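Local coordinates for protein excinuclease ABC, subunit A. (Deinococcus radiodurans, PDB 2VF7) that binds DNA and zinc, hydrolyses ATP and, as a UvrA-family member of the ABC superfamily, probably takes part in recognising damaged DNA for excision repair, at residues T417-K428 / D440-D448; D712-G720 / R771-L779. The protein carries 1 engineered substitution. All coordinates share one frame; numbering follows the deposited sequence. Where two conformers were deposited one is given.

Contact 1 (T417-K428 / D440-D448); sequences TEALLSALENLK and DLDVIRRAD
Leu421 lays its CD1 methyl over the centre of the Arg446 guanidinium, 3.8 Å above the plane, and the same methyl also rests on the arginine chain, 3.7 Å from Arg446 CG. Arg446 bends at chi2 and chi3 (-90° and -64°), which lays its flat end over the leucine methyl. At the guanidinium edge, near its plane, Glu418 OE1 lies 3.0 Å from Arg446 NH1, a salt bridge whose hydrogen bond is weak, and the carboxylate stands almost upright to the guanidinium (83° between planes). Thr417 OG1 gives Glu418 OE2 a further, weak bond. Deeper in, Val443 divides its two methyls between neighbouring leucines, CG2 meeting Leu420 CD2 at 4.0 Å and CG1 meeting Leu421 CD2 at 4.2 Å. At the far end of the helix, Lys428 NZ bonds Asp448 OD1 (3.0 Å) on its syn side; in the conformer given, Glu425 adds a weak and less certain salt bridge to the lysine. Lys428 and the Leu38 amide together hold the Asp448 oxygen where the chain enters strand 449-453. Behind the first shell, Asp440 N-caps the short helix, its OD1 accepting from Asp442 N at 2.9 Å, and Ile444 turns to the other side to pack on Val40, Thr42 and Leu485. Helix 417-428 is the connection of a beta-alpha-beta crossover between parallel strands 402-406 and 433-437. The segment 440-448 carries the chain on to strand 449-453, the layered alpha/beta arrangement of an ABC-type nucleotide-binding core.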
loop_
_atom_site.group_PDB
_atom_site.type_symbol
_atom_site.label_atom_id
_atom_site.label_comp_id
_atom_site.label_asym_id
_atom_site.label_seq_id
_atom_site.Cartn_x
_atom_site.Cartn_y
_atom_site.Cartn_z
ATOM N N THR A 417 -13.198 -32.942 -12.396
ATOM C CA THR A 417 -13.994 -31.979 -11.614
ATOM C C THR A 417 -14.210 -32.374 -10.143
ATOM O O THR A 417 -14.314 -31.503 -9.287
ATOM C CB THR A 417 -15.348 -31.545 -12.298
ATOM O OG1 THR A 417 -16.411 -32.414 -11.906
ATOM C CG2 THR A 417 -15.230 -31.519 -13.818
ATOM N N GLU A 418 -14.245 -33.671 -9.860
ATOM C CA GLU A 418 -14.258 -34.186 -8.483
ATOM C C GLU A 418 -13.035 -33.781 -7.661
ATOM O O GLU A 418 -13.120 -33.649 -6.440
ATOM C CB GLU A 418 -14.425 -35.700 -8.489
ATOM C CG GLU A 418 -15.786 -36.170 -7.976
ATOM C CD GLU A 418 -16.988 -35.671 -8.799
ATOM O OE1 GLU A 418 -18.121 -36.100 -8.487
ATOM O OE2 GLU A 418 -16.819 -34.872 -9.753
ATOM N N ALA A 419 -11.907 -33.568 -8.338
ATOM C CA ALA A 419 -10.684 -33.085 -7.698
ATOM C C ALA A 419 -10.784 -31.589 -7.395
ATOM O O ALA A 419 -10.249 -31.109 -6.386
ATOM C CB ALA A 419 -9.484 -33.373 -8.580
ATOM N N LEU A 420 -11.456 -30.857 -8.278
ATOM C CA LEU A 420 -11.773 -29.456 -8.043
ATOM C C LEU A 420 -12.830 -29.290 -6.932
ATOM O O LEU A 420 -12.645 -28.511 -6.001
ATOM C CB LEU A 420 -12.233 -28.792 -9.349
ATOM C CG LEU A 420 -12.966 -27.441 -9.248
ATOM C CD1 LEU A 420 -11.971 -26.294 -9.093
ATOM C CD2 LEU A 420 -13.930 -27.221 -10.414
ATOM N N LEU A 421 -13.929 -30.030 -7.039
ATOM C CA LEU A 421 -15.001 -30.014 -6.036
ATOM C C LEU A 421 -14.524 -30.343 -4.626
ATOM O O LEU A 421 -15.021 -29.780 -3.649
ATOM C CB LEU A 421 -16.135 -30.959 -6.441
ATOM C CG LEU A 421 -17.156 -30.378 -7.425
ATOM C CD1 LEU A 421 -18.173 -31.421 -7.868
ATOM C CD2 LEU A 421 -17.874 -29.120 -6.880
ATOM N N SER A 422 -13.558 -31.255 -4.543
ATOM C CA SER A 422 -12.990 -31.722 -3.283
ATOM C C SER A 422 -12.049 -30.705 -2.619
ATOM O O SER A 422 -11.954 -30.654 -1.390
ATOM C CB SER A 422 -12.297 -33.071 -3.506
ATOM O OG SER A 422 -11.105 -33.166 -2.756
ATOM N N ALA A 423 -11.361 -29.906 -3.431
ATOM C CA ALA A 423 -10.490 -28.833 -2.946
ATOM C C ALA A 423 -11.279 -27.623 -2.484
ATOM O O ALA A 423 -10.810 -26.879 -1.642
ATOM C CB ALA A 423 -9.516 -28.428 -4.009
ATOM N N LEU A 424 -12.461 -27.418 -3.059
ATOM C CA LEU A 424 -13.369 -26.343 -2.651
ATOM C C LEU A 424 -14.050 -26.655 -1.314
ATOM O O LEU A 424 -14.241 -25.766 -0.499
ATOM C CB LEU A 424 -14.421 -26.075 -3.737
ATOM C CG LEU A 424 -13.985 -25.545 -5.113
ATOM C CD1 LEU A 424 -15.181 -25.446 -6.076
ATOM C CD2 LEU A 424 -13.272 -24.212 -5.018
ATOM N N GLU A 425 -14.402 -27.919 -1.091
ATOM C CA GLU A 425 -14.984 -28.356 0.181
ATOM C C GLU A 425 -13.957 -28.284 1.294
ATOM O O GLU A 425 -14.285 -27.864 2.405
ATOM C CB GLU A 425 -15.582 -29.759 0.077
ATOM C CG GLU A 425 -15.894 -30.469 1.431
ATOM C CD GLU A 425 -17.220 -30.044 2.082
ATOM O OE1 GLU A 425 -17.945 -29.190 1.516
ATOM O OE2 GLU A 425 -17.542 -30.568 3.175
ATOM N N ASN A 426 -12.710 -28.654 0.995
ATOM C CA ASN A 426 -11.639 -28.562 1.995
ATOM C C ASN A 426 -11.365 -27.125 2.388
ATOM O O ASN A 426 -11.120 -26.839 3.556
ATOM C CB ASN A 426 -10.342 -29.204 1.510
ATOM C CG ASN A 426 -10.369 -30.723 1.569
ATOM O OD1 ASN A 426 -10.969 -31.336 2.464
ATOM N ND2 ASN A 426 -9.695 -31.340 0.615
ATOM N N LEU A 427 -11.412 -26.231 1.405
ATOM C CA LEU A 427 -11.277 -24.798 1.632
ATOM C C LEU A 427 -12.404 -24.269 2.492
ATOM O O LEU A 427 -12.173 -23.483 3.398
ATOM C CB LEU A 427 -11.257 -24.032 0.301
ATOM C CG LEU A 427 -9.952 -23.379 -0.161
ATOM C CD1 LEU A 427 -10.262 -22.243 -1.133
ATOM C CD2 LEU A 427 -9.144 -22.848 1.043
ATOM N N LYS A 428 -13.627 -24.694 2.186
ATOM C CA LYS A 428 -14.793 -24.360 2.987
ATOM C C LYS A 428 -14.566 -24.802 4.420
ATOM O O LYS A 428 -14.639 -23.985 5.333
ATOM C CB LYS A 428 -16.035 -25.046 2.422
ATOM C CG LYS A 428 -17.343 -24.584 2.994
ATOM C CD LYS A 428 -18.474 -25.379 2.408
ATOM C CE LYS A 428 -18.928 -26.457 3.343
ATOM N NZ LYS A 428 -20.138 -27.154 2.831
ATOM N N ASP A 440 -20.242 -24.499 -15.398
ATOM C CA ASP A 440 -20.219 -25.966 -15.323
ATOM C C ASP A 440 -21.399 -26.493 -14.524
ATOM O O ASP A 440 -21.550 -26.170 -13.350
ATOM C CB ASP A 440 -18.919 -26.444 -14.675
ATOM C CG ASP A 440 -18.585 -27.881 -15.019
ATOM O OD1 ASP A 440 -19.492 -28.730 -15.035
ATOM O OD2 ASP A 440 -17.399 -28.180 -15.277
ATOM N N LEU A 441 -22.227 -27.309 -15.172
ATOM C CA LEU A 441 -23.420 -27.883 -14.557
ATOM C C LEU A 441 -23.085 -28.905 -13.467
ATOM O O LEU A 441 -23.861 -29.111 -12.542
ATOM C CB LEU A 441 -24.304 -28.526 -15.631
ATOM C CG LEU A 441 -24.953 -27.627 -16.693
ATOM C CD1 LEU A 441 -25.698 -28.495 -17.704
ATOM C CD2 LEU A 441 -25.881 -26.567 -16.093
ATOM N N ASP A 442 -21.930 -29.543 -13.596
ATOM C CA ASP A 442 -21.409 -30.455 -12.577
ATOM C C ASP A 442 -21.067 -29.770 -11.249
ATOM O O ASP A 442 -21.215 -30.390 -10.194
ATOM C CB ASP A 442 -20.179 -31.193 -13.101
ATOM C CG ASP A 442 -20.521 -32.546 -13.672
ATOM O OD1 ASP A 442 -20.799 -33.461 -12.867
ATOM O OD2 ASP A 442 -20.509 -32.691 -14.915
ATOM N N VAL A 443 -20.601 -28.517 -11.307
ATOM C CA VAL A 443 -20.315 -27.731 -10.107
ATOM C C VAL A 443 -21.596 -27.116 -9.541
ATOM O O VAL A 443 -21.911 -27.314 -8.363
ATOM C CB VAL A 443 -19.266 -26.617 -10.346
ATOM C CG1 VAL A 443 -19.090 -25.754 -9.065
ATOM C CG2 VAL A 443 -17.916 -27.205 -10.824
ATOM N N ILE A 444 -22.329 -26.377 -10.376
ATOM C CA ILE A 444 -23.653 -25.866 -10.013
ATOM C C ILE A 444 -24.478 -26.898 -9.226
ATOM O O ILE A 444 -25.026 -26.581 -8.177
ATOM C CB ILE A 444 -24.423 -25.374 -11.266
ATOM C CG1 ILE A 444 -23.636 -24.262 -11.959
ATOM C CG2 ILE A 444 -25.802 -24.857 -10.887
ATOM C CD1 ILE A 444 -24.079 -23.980 -13.378
ATOM N N ARG A 445 -24.534 -28.134 -9.720
ATOM C CA ARG A 445 -25.275 -29.239 -9.082
ATOM C C ARG A 445 -24.802 -29.595 -7.653
ATOM O O ARG A 445 -25.571 -30.106 -6.851
ATOM C CB ARG A 445 -25.200 -30.475 -9.975
ATOM C CG ARG A 445 -26.399 -31.410 -9.933
ATOM C CD ARG A 445 -26.326 -32.459 -11.074
ATOM N NE ARG A 445 -27.157 -32.113 -12.236
ATOM C CZ ARG A 445 -26.715 -31.953 -13.484
ATOM N NH1 ARG A 445 -25.429 -32.126 -13.788
ATOM N NH2 ARG A 445 -27.582 -31.638 -14.443
ATOM N N ARG A 446 -23.543 -29.327 -7.332
ATOM C CA ARG A 446 -22.993 -29.752 -6.039
ATOM C C ARG A 446 -22.928 -28.626 -4.989
ATOM O O ARG A 446 -22.526 -28.844 -3.836
ATOM C CB ARG A 446 -21.631 -30.418 -6.244
ATOM C CG ARG A 446 -21.747 -31.778 -6.958
ATOM C CD ARG A 446 -21.929 -32.930 -5.969
ATOM N NE ARG A 446 -20.735 -33.049 -5.135
ATOM C CZ ARG A 446 -19.735 -33.893 -5.372
ATOM N NH1 ARG A 446 -19.793 -34.727 -6.407
ATOM N NH2 ARG A 446 -18.683 -33.914 -4.564
ATOM N N ALA A 447 -23.338 -27.433 -5.401
ATOM C CA ALA A 447 -23.263 -26.248 -4.574
ATOM C C ALA A 447 -24.296 -26.247 -3.439
ATOM O O ALA A 447 -25.391 -26.784 -3.594
ATOM C CB ALA A 447 -23.420 -25.002 -5.446
ATOM N N ASP A 448 -23.931 -25.631 -2.310
ATOM C CA ASP A 448 -24.803 -25.508 -1.147
ATOM C C ASP A 448 -25.963 -24.553 -1.459
ATOM O O ASP A 448 -27.100 -24.782 -1.048
ATOM C CB ASP A 448 -24.011 -25.004 0.073
ATOM C CG ASP A 448 -22.945 -26.009 0.565
ATOM O OD1 ASP A 448 -21.782 -25.608 0.826
ATOM O OD2 ASP A 448 -23.271 -27.197 0.712
#

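Contact 2 (D712-G720 / R771-L779); sequences DTLREVGLG and RLQRQLVKL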
loop_
_atom_site.group_PDB
_atom_site.type_symbol
_atom_site.label_atom_id
_atom_site.label_comp_id
_atom_site.label_asym_id
_atom_site.label_seq_id
_atom_site.Cartn_x
_atom_site.Cartn_y
_atom_site.Cartn_z
ATOM N N ASP A 712 -23.820 -6.697 -37.465
ATOM C CA ASP A 712 -24.648 -7.897 -37.611
ATOM C C ASP A 712 -23.934 -9.165 -37.116
ATOM O O ASP A 712 -24.545 -9.988 -36.422
ATOM C CB ASP A 712 -25.113 -8.060 -39.075
ATOM C CG ASP A 712 -26.313 -8.990 -39.221
ATOM O OD1 ASP A 712 -27.369 -8.729 -38.600
ATOM O OD2 ASP A 712 -26.202 -9.989 -39.972
ATOM N N THR A 713 -22.658 -9.324 -37.488
ATOM C CA THR A 713 -21.808 -10.429 -36.991
ATOM C C THR A 713 -21.557 -10.349 -35.472
ATOM O O THR A 713 -21.475 -11.360 -34.797
ATOM C CB THR A 713 -20.431 -10.508 -37.716
ATOM O OG1 THR A 713 -19.738 -9.246 -37.597
ATOM C CG2 THR A 713 -20.606 -10.859 -39.162
ATOM N N LEU A 714 -21.441 -9.142 -34.942
ATOM C CA LEU A 714 -21.322 -8.965 -33.495
ATOM C C LEU A 714 -22.594 -9.330 -32.773
ATOM O O LEU A 714 -22.568 -9.724 -31.617
ATOM C CB LEU A 714 -20.955 -7.537 -33.168
ATOM C CG LEU A 714 -19.538 -7.151 -33.541
ATOM C CD1 LEU A 714 -19.420 -5.642 -33.434
ATOM C CD2 LEU A 714 -18.516 -7.859 -32.618
ATOM N N ARG A 715 -23.716 -9.204 -33.464
ATOM C CA ARG A 715 -25.012 -9.460 -32.854
ATOM C C ARG A 715 -25.299 -10.942 -32.884
ATOM O O ARG A 715 -25.661 -11.524 -31.862
ATOM C CB ARG A 715 -26.101 -8.652 -33.554
ATOM C CG ARG A 715 -27.193 -8.174 -32.634
ATOM C CD ARG A 715 -28.162 -7.227 -33.349
ATOM N NE ARG A 715 -29.542 -7.438 -32.914
ATOM C CZ ARG A 715 -30.334 -8.409 -33.370
ATOM N NH1 ARG A 715 -29.893 -9.266 -34.281
ATOM N NH2 ARG A 715 -31.574 -8.526 -32.916
ATOM N N GLU A 716 -25.097 -11.546 -34.058
ATOM C CA GLU A 716 -25.190 -12.996 -34.271
ATOM C C GLU A 716 -24.357 -13.836 -33.289
ATOM O O GLU A 716 -24.699 -14.989 -32.985
ATOM C CB GLU A 716 -24.758 -13.343 -35.705
ATOM C CG GLU A 716 -25.853 -13.209 -36.754
ATOM C CD GLU A 716 -25.335 -13.336 -38.189
ATOM O OE1 GLU A 716 -24.482 -12.518 -38.607
ATOM O OE2 GLU A 716 -25.803 -14.254 -38.910
ATOM N N VAL A 717 -23.257 -13.270 -32.815
ATOM C CA VAL A 717 -22.271 -14.025 -32.045
ATOM C C VAL A 717 -22.506 -13.852 -30.515
ATOM O O VAL A 717 -21.840 -14.482 -29.681
ATOM C CB VAL A 717 -20.818 -13.692 -32.565
ATOM C CG1 VAL A 717 -20.082 -12.676 -31.685
ATOM C CG2 VAL A 717 -20.018 -14.948 -32.780
ATOM N N GLY A 718 -23.481 -12.999 -30.177
ATOM C CA GLY A 718 -24.023 -12.886 -28.822
ATOM C C GLY A 718 -23.703 -11.617 -28.045
ATOM O O GLY A 718 -24.014 -11.539 -26.853
ATOM N N LEU A 719 -23.114 -10.623 -28.708
ATOM C CA LEU A 719 -22.589 -9.447 -28.032
ATOM C C LEU A 719 -23.450 -8.176 -28.157
ATOM O O LEU A 719 -22.935 -7.088 -28.103
ATOM C CB LEU A 719 -21.166 -9.143 -28.519
ATOM C CG LEU A 719 -20.078 -10.216 -28.398
ATOM C CD1 LEU A 719 -18.801 -9.658 -28.912
ATOM C CD2 LEU A 719 -19.902 -10.664 -26.966
ATOM N N GLY A 720 -24.756 -8.319 -28.276
ATOM C CA GLY A 720 -25.619 -7.181 -28.470
ATOM C C GLY A 720 -25.620 -6.207 -27.309
ATOM O O GLY A 720 -26.005 -5.056 -27.470
ATOM N N ARG A 771 -26.014 -20.723 -29.616
ATOM C CA ARG A 771 -25.923 -19.584 -30.537
ATOM C C ARG A 771 -24.531 -19.449 -31.182
ATOM O O ARG A 771 -24.419 -19.031 -32.339
ATOM C CB ARG A 771 -26.310 -18.276 -29.821
ATOM C CG ARG A 771 -26.441 -17.027 -30.727
ATOM C CD ARG A 771 -26.275 -15.695 -29.947
ATOM N NE ARG A 771 -27.498 -14.884 -29.873
ATOM C CZ ARG A 771 -27.996 -14.159 -30.882
ATOM N NH1 ARG A 771 -27.403 -14.157 -32.074
ATOM N NH2 ARG A 771 -29.107 -13.446 -30.720
ATOM N N LEU A 772 -23.478 -19.791 -30.444
ATOM C CA LEU A 772 -22.114 -19.727 -30.978
ATOM C C LEU A 772 -21.865 -20.823 -32.031
ATOM O O LEU A 772 -21.270 -20.568 -33.082
ATOM C CB LEU A 772 -21.082 -19.829 -29.837
ATOM C CG LEU A 772 -19.594 -19.466 -30.009
ATOM C CD1 LEU A 772 -18.803 -20.564 -30.697
ATOM C CD2 LEU A 772 -19.403 -18.119 -30.718
ATOM N N GLN A 773 -22.327 -22.035 -31.723
ATOM C CA GLN A 773 -22.157 -23.210 -32.577
ATOM C C GLN A 773 -22.803 -23.073 -33.977
ATOM O O GLN A 773 -22.273 -23.605 -34.959
ATOM C CB GLN A 773 -22.682 -24.451 -31.845
ATOM C CG GLN A 773 -22.261 -25.783 -32.456
ATOM C CD GLN A 773 -20.938 -26.323 -31.910
ATOM O OE1 GLN A 773 -19.958 -26.466 -32.651
ATOM N NE2 GLN A 773 -20.918 -26.657 -30.623
ATOM N N ARG A 774 -23.932 -22.370 -34.064
ATOM C CA ARG A 774 -24.582 -22.092 -35.350
ATOM C C ARG A 774 -23.707 -21.242 -36.262
ATOM O O ARG A 774 -23.772 -21.360 -37.488
ATOM C CB ARG A 774 -25.911 -21.364 -35.155
ATOM C CG ARG A 774 -26.937 -22.120 -34.343
ATOM C CD ARG A 774 -28.340 -21.572 -34.584
ATOM N NE ARG A 774 -28.640 -20.359 -33.819
ATOM C CZ ARG A 774 -29.145 -20.347 -32.585
ATOM N NH1 ARG A 774 -29.401 -21.491 -31.950
ATOM N NH2 ARG A 774 -29.383 -19.183 -31.975
ATOM N N GLN A 775 -22.910 -20.360 -35.670
ATOM C CA GLN A 775 -22.038 -19.499 -36.459
ATOM C C GLN A 775 -20.811 -20.282 -36.937
ATOM O O GLN A 775 -20.305 -20.039 -38.038
ATOM C CB GLN A 775 -21.633 -18.220 -35.695
ATOM C CG GLN A 775 -22.705 -17.592 -34.768
ATOM C CD GLN A 775 -24.047 -17.298 -35.441
ATOM O OE1 GLN A 775 -24.113 -16.830 -36.591
ATOM N NE2 GLN A 775 -25.134 -17.553 -34.705
ATOM N N LEU A 776 -20.343 -21.219 -36.112
ATOM C CA LEU A 776 -19.248 -22.108 -36.498
ATOM C C LEU A 776 -19.680 -23.033 -37.622
ATOM O O LEU A 776 -18.878 -23.355 -38.489
ATOM C CB LEU A 776 -18.712 -22.914 -35.301
ATOM C CG LEU A 776 -17.992 -22.158 -34.169
ATOM C CD1 LEU A 776 -17.407 -23.097 -33.141
ATOM C CD2 LEU A 776 -16.909 -21.211 -34.682
ATOM N N VAL A 777 -20.945 -23.455 -37.604
ATOM C CA VAL A 777 -21.549 -24.202 -38.717
ATOM C C VAL A 777 -21.521 -23.382 -40.016
ATOM O O VAL A 777 -21.105 -23.880 -41.057
ATOM C CB VAL A 777 -22.992 -24.643 -38.384
ATOM C CG1 VAL A 777 -23.695 -25.173 -39.598
ATOM C CG2 VAL A 777 -22.983 -25.711 -37.298
ATOM N N LYS A 778 -21.945 -22.121 -39.934
ATOM C CA LYS A 778 -21.945 -21.224 -41.091
ATOM C C LYS A 778 -20.599 -21.160 -41.785
ATOM O O LYS A 778 -20.518 -21.342 -42.995
ATOM C CB LYS A 778 -22.411 -19.811 -40.710
ATOM C CG LYS A 778 -23.919 -19.667 -40.738
ATOM C CD LYS A 778 -24.375 -18.221 -40.832
ATOM C CE LYS A 778 -24.807 -17.676 -39.478
ATOM N NZ LYS A 778 -25.765 -16.527 -39.638
ATOM N N LEU A 779 -19.538 -20.926 -41.024
ATOM C CA LEU A 779 -18.225 -20.736 -41.637
ATOM C C LEU A 779 -17.586 -22.036 -42.203
ATOM O O LEU A 779 -16.702 -21.970 -43.059
ATOM C CB LEU A 779 -17.294 -19.912 -40.722
ATOM C CG LEU A 779 -16.489 -20.527 -39.582
ATOM C CD1 LEU A 779 -15.221 -21.117 -40.168
ATOM C CD2 LEU A 779 -16.142 -19.498 -38.531
#
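A capped helix end docks here on the flank of a second helix: the Schellman motif closing helix 705-716 meets helix 766-781 within the ABC domain that contains strands 525-529 and 753-758. The short helical segments run at 129° to each other with axes 11.1 Å apart, so long side chains do most of the bridging. Arg771, its CG anti to the backbone N (chi1 -172°), stretches across the helix end and donates from NH1 to Glu716 O at 3.0 Å; the oxygen lies in the guanidinium plane, but the donor stands above the carbonyl plane. Arg771 CD also packs 3.8 Å from Gly718 CA, where the positive phi of the motif suits glycine. With an alanine in place of Arg771, Glu716 O would probably lose this donor and a gap would open beside Gly718. Val717 sets CG2 alongside Leu772 CD2, and its side chain also touches Arg738 of helix 733-743. Glu716 OE2 of the conformer given is placed very close to Lys778 NZ, so that salt bridge is doubtful in detail. Gln775 curls back on its own helix, its NE2 giving a bond to Arg771 O at 2.9 Å that lies in the carbonyl plane, while its OE1 faces Glu716 CB at 3.7 Å.

Contact 1 closes before contact 2 opens, and their centres lie 31 Å apart, with nearest atoms about 14 Å apart. They belong to different ABC-type cores: contact 1 borders the sheet containing strand 38-42, whereas contact 2 belongs to the one containing strand 525-529. Helices 417-428 and 766-781 occupy equivalent places, joining parallel neighbours 402-406 and 433-437, or 753-758 and 785-789. Both contacts nevertheless approach the same ADP pocket: the side chain of Asp440 is about 11 Å from that of Lys49, and Gly718 about 9 Å from Gly46. This fits a nucleotide site assembled from both halves of the chain, with Gln726 and Glu730 among its binding residues.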